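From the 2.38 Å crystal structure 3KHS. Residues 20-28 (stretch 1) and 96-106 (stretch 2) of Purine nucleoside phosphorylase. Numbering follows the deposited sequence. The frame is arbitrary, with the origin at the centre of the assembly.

Stretch 1 20-28: IRPVLGIVC
Stretch 2 96-106: PMRVFKALGVK

A buried strand packs nearly antiparallel against the last turns of a helix, and a Schellman turn at the helix end brings the following segment close enough to be tied to the residue just before the strand by one strong backbone hydrogen bond. The strand, 24-28, follows a loop in extended conformation at Ile20 to Pro22; the helix enters from earlier in the chain and runs through 96-102. Their axes approach to 9.6 Å at 163°, and the two stretches together bury 518 Å².

Register is set beyond the helix, where Val23 and Val105 bring their CA atoms to 4.2 Å; upstream, the CA atoms of Arg21 and Leu103 lie 6.5 Å apart. The strong bond runs from Lys106 N to Val23 O, 2.7 Å and almost straight at 175°. Val105 CA adds a CA-H...O contact to the same Val23 O at 3.6 Å. Val23 itself (phi/psi -112/-22, chi1 p) breaks the extended run, and its carbonyl faces the other segment while its CA-to-CB bond points away.

The helix ends in a Schellman motif just before this pairing. Gly104 takes phi/psi 97/12, and two bonds close the motif: Gly104 N to Lys101 O at 2.8 Å and Val105 N to Phe100 O at 3.1 Å. A CB at these backbone angles would jam against the carbonyl O of Leu103, so the turn by itself calls for glycine. Val105 then adopts an extended conformation at -65/139.

Gly25 meets a second glycine rule, one of packing. Its phi/psi of -115/150 is ordinary for a strand, but an ideal CB would point toward the helix and stand 2.6 Å from Phe100 CE2, a clash, and 3.4 Å from Val105 CG1. Without a side chain, Gly25 CA approaches Phe100 CE2 to 3.7 Å and Gly25 N lies 3.4 Å from Val105 CG1. Phe100 (chi1 -92°, between wells; chi2 25°) starts sideways, but its ring end swings nearer the strand, while Val105 holds chi1 t.

Apolar side chains extend the packing in both directions. Val27, chi1 t, sets its CG2 3.6 Å from Met97 CE, whose chain (chi1 m, chi2 m, chi3 99°) also starts sideways and ends closer; the same Val27 CG2 is 4.3 Å from Phe100 CE2. Toward the other end, Pro22, C-gamma endo, places CG 3.9 Å from Leu103 CD1 (chi1 m, chi2 t) and 4.3 Å from Val105 CG2. Leu24 (chi1 t) and Ile26 (chi1 m, chi2 t) direct their CA-to-CB bonds away, leaving the intervening glycine for the close approach.

At the exposed margin, Arg21 (chi1 m, chi2 t, chi3 95°) directs its CA-to-CB bond toward the other stretch, and its guanidinium reaches the helix end, where carbonyls lack further helical partners. Its NH2 gives a weak bond to Ala102 O, 3.0 Å at 126°, and Leu103 O lies over one guanidinium face, 3.4 Å from Arg21 CZ. Lys106 (chi1 m, then t throughout) contributes its backbone NH while its side-chain end leads away.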

# COMPACT_ATOMS: atom_id res chain seq x y z
N ILE B 20 -27.46 -16.78 26.47
CA ILE B 20 -26.21 -17.52 26.40
C ILE B 20 -25.23 -16.73 25.53
O ILE B 20 -25.56 -16.31 24.43
CB ILE B 20 -26.41 -18.92 25.77
CG1 ILE B 20 -27.81 -19.45 26.12
CG2 ILE B 20 -25.35 -19.89 26.30
CD1 ILE B 20 -28.13 -20.81 25.51
N ARG B 21 -24.02 -16.52 26.04
CA ARG B 21 -23.04 -15.80 25.26
C ARG B 21 -22.61 -16.72 24.12
O ARG B 21 -22.46 -17.92 24.32
CB ARG B 21 -21.83 -15.43 26.12
CG ARG B 21 -22.17 -14.56 27.34
CD ARG B 21 -20.91 -13.97 27.93
NE ARG B 21 -20.64 -12.63 27.42
CZ ARG B 21 -19.45 -12.02 27.47
NH1 ARG B 21 -18.40 -12.63 28.00
NH2 ARG B 21 -19.31 -10.78 27.00
N PRO B 22 -22.46 -16.17 22.91
CA PRO B 22 -22.05 -16.96 21.76
C PRO B 22 -20.62 -17.46 21.95
O PRO B 22 -19.78 -16.76 22.51
CB PRO B 22 -22.17 -15.96 20.62
CG PRO B 22 -21.83 -14.66 21.29
CD PRO B 22 -22.67 -14.76 22.53
N VAL B 23 -20.34 -18.68 21.50
CA VAL B 23 -19.00 -19.24 21.63
C VAL B 23 -18.37 -19.40 20.23
O VAL B 23 -17.14 -19.47 20.07
CB VAL B 23 -19.03 -20.62 22.35
CG1 VAL B 23 -19.96 -21.58 21.63
CG2 VAL B 23 -17.62 -21.20 22.41
N LEU B 24 -19.24 -19.45 19.22
CA LEU B 24 -18.79 -19.55 17.84
C LEU B 24 -19.33 -18.39 17.02
O LEU B 24 -20.51 -18.02 17.13
CB LEU B 24 -19.24 -20.86 17.19
CG LEU B 24 -18.86 -20.88 15.69
CD1 LEU B 24 -17.86 -21.96 15.43
CD2 LEU B 24 -20.09 -21.06 14.86
N GLY B 25 -18.48 -17.82 16.18
CA GLY B 25 -18.91 -16.71 15.34
C GLY B 25 -18.89 -17.03 13.85
O GLY B 25 -18.09 -17.83 13.38
N ILE B 26 -19.78 -16.39 13.10
CA ILE B 26 -19.85 -16.62 11.67
C ILE B 26 -19.93 -15.27 10.95
O ILE B 26 -20.67 -14.39 11.38
CB ILE B 26 -21.12 -17.42 11.24
CG1 ILE B 26 -21.26 -18.68 12.09
CG2 ILE B 26 -21.04 -17.77 9.74
CD1 ILE B 26 -22.61 -19.36 11.91
N VAL B 27 -19.18 -15.12 9.86
CA VAL B 27 -19.20 -13.90 9.05
C VAL B 27 -19.65 -14.35 7.67
O VAL B 27 -18.97 -15.16 7.04
CB VAL B 27 -17.78 -13.28 8.88
CG1 VAL B 27 -17.87 -11.92 8.17
CG2 VAL B 27 -17.11 -13.13 10.21
N CYS B 28 -20.80 -13.86 7.21
CA CYS B 28 -21.29 -14.23 5.88
C CYS B 28 -20.77 -13.30 4.79
O CYS B 28 -20.97 -12.07 4.85
CB CYS B 28 -22.82 -14.19 5.84
SG CYS B 28 -23.57 -15.25 7.05
N PRO B 96 -15.92 -5.39 14.23
CA PRO B 96 -16.81 -6.49 14.64
C PRO B 96 -16.03 -7.72 15.15
O PRO B 96 -16.53 -8.47 15.98
CB PRO B 96 -17.63 -6.77 13.38
CG PRO B 96 -17.66 -5.42 12.68
CD PRO B 96 -16.23 -4.94 12.86
N MET B 97 -14.80 -7.91 14.68
CA MET B 97 -14.00 -9.04 15.16
C MET B 97 -13.59 -8.79 16.61
O MET B 97 -13.47 -9.74 17.41
CB MET B 97 -12.72 -9.26 14.35
CG MET B 97 -12.91 -10.00 13.03
SD MET B 97 -13.71 -11.58 13.16
CE MET B 97 -15.41 -11.15 12.70
N ARG B 98 -13.33 -7.53 16.94
CA ARG B 98 -12.95 -7.21 18.30
C ARG B 98 -14.20 -7.42 19.17
O ARG B 98 -14.10 -7.91 20.29
CB ARG B 98 -12.42 -5.77 18.38
CG ARG B 98 -11.08 -5.60 17.68
CD ARG B 98 -10.48 -4.21 17.88
NE ARG B 98 -9.14 -4.09 17.27
CZ ARG B 98 -8.91 -3.93 15.96
NH1 ARG B 98 -9.92 -3.87 15.12
NH2 ARG B 98 -7.67 -3.84 15.50
N VAL B 99 -15.37 -7.08 18.63
CA VAL B 99 -16.62 -7.27 19.35
C VAL B 99 -16.83 -8.79 19.59
O VAL B 99 -17.15 -9.21 20.70
CB VAL B 99 -17.79 -6.66 18.55
CG1 VAL B 99 -19.11 -7.03 19.16
CG2 VAL B 99 -17.65 -5.13 18.50
N PHE B 100 -16.65 -9.60 18.55
CA PHE B 100 -16.77 -11.05 18.68
C PHE B 100 -15.95 -11.51 19.87
O PHE B 100 -16.44 -12.25 20.70
CB PHE B 100 -16.25 -11.76 17.43
CG PHE B 100 -17.31 -12.03 16.38
CD1 PHE B 100 -18.44 -11.24 16.29
CD2 PHE B 100 -17.12 -13.02 15.44
CE1 PHE B 100 -19.35 -11.44 15.31
CE2 PHE B 100 -18.04 -13.23 14.43
CZ PHE B 100 -19.15 -12.45 14.36
N LYS B 101 -14.70 -11.07 19.95
CA LYS B 101 -13.84 -11.47 21.05
C LYS B 101 -14.43 -11.06 22.40
O LYS B 101 -14.51 -11.86 23.33
CB LYS B 101 -12.46 -10.84 20.92
CG LYS B 101 -11.49 -11.20 22.04
CD LYS B 101 -10.47 -10.10 22.25
CE LYS B 101 -9.18 -10.60 22.89
NZ LYS B 101 -9.44 -11.54 24.00
N ALA B 102 -14.84 -9.80 22.49
CA ALA B 102 -15.43 -9.25 23.70
C ALA B 102 -16.67 -10.01 24.13
O ALA B 102 -17.04 -9.99 25.28
CB ALA B 102 -15.78 -7.77 23.49
N LEU B 103 -17.32 -10.67 23.17
CA LEU B 103 -18.53 -11.45 23.43
C LEU B 103 -18.18 -12.83 23.97
O LEU B 103 -19.06 -13.55 24.42
CB LEU B 103 -19.34 -11.66 22.15
CG LEU B 103 -20.20 -10.56 21.58
CD1 LEU B 103 -20.77 -11.04 20.26
CD2 LEU B 103 -21.31 -10.22 22.53
N GLY B 104 -16.90 -13.19 23.88
CA GLY B 104 -16.48 -14.50 24.35
C GLY B 104 -16.37 -15.54 23.25
O GLY B 104 -16.22 -16.74 23.54
N VAL B 105 -16.44 -15.12 21.98
CA VAL B 105 -16.32 -16.08 20.89
C VAL B 105 -14.94 -16.71 20.89
O VAL B 105 -13.94 -16.05 21.12
CB VAL B 105 -16.59 -15.46 19.51
CG1 VAL B 105 -16.37 -16.53 18.44
CG2 VAL B 105 -18.01 -14.96 19.43
N LYS B 106 -14.89 -18.01 20.64
CA LYS B 106 -13.62 -18.72 20.62
C LYS B 106 -13.22 -19.17 19.23
O LYS B 106 -12.04 -19.27 18.93
CB LYS B 106 -13.67 -19.91 21.60
CG LYS B 106 -13.58 -19.45 23.04
CD LYS B 106 -13.91 -20.58 23.99
CE LYS B 106 -13.81 -20.16 25.46
NZ LYS B 106 -14.02 -21.32 26.40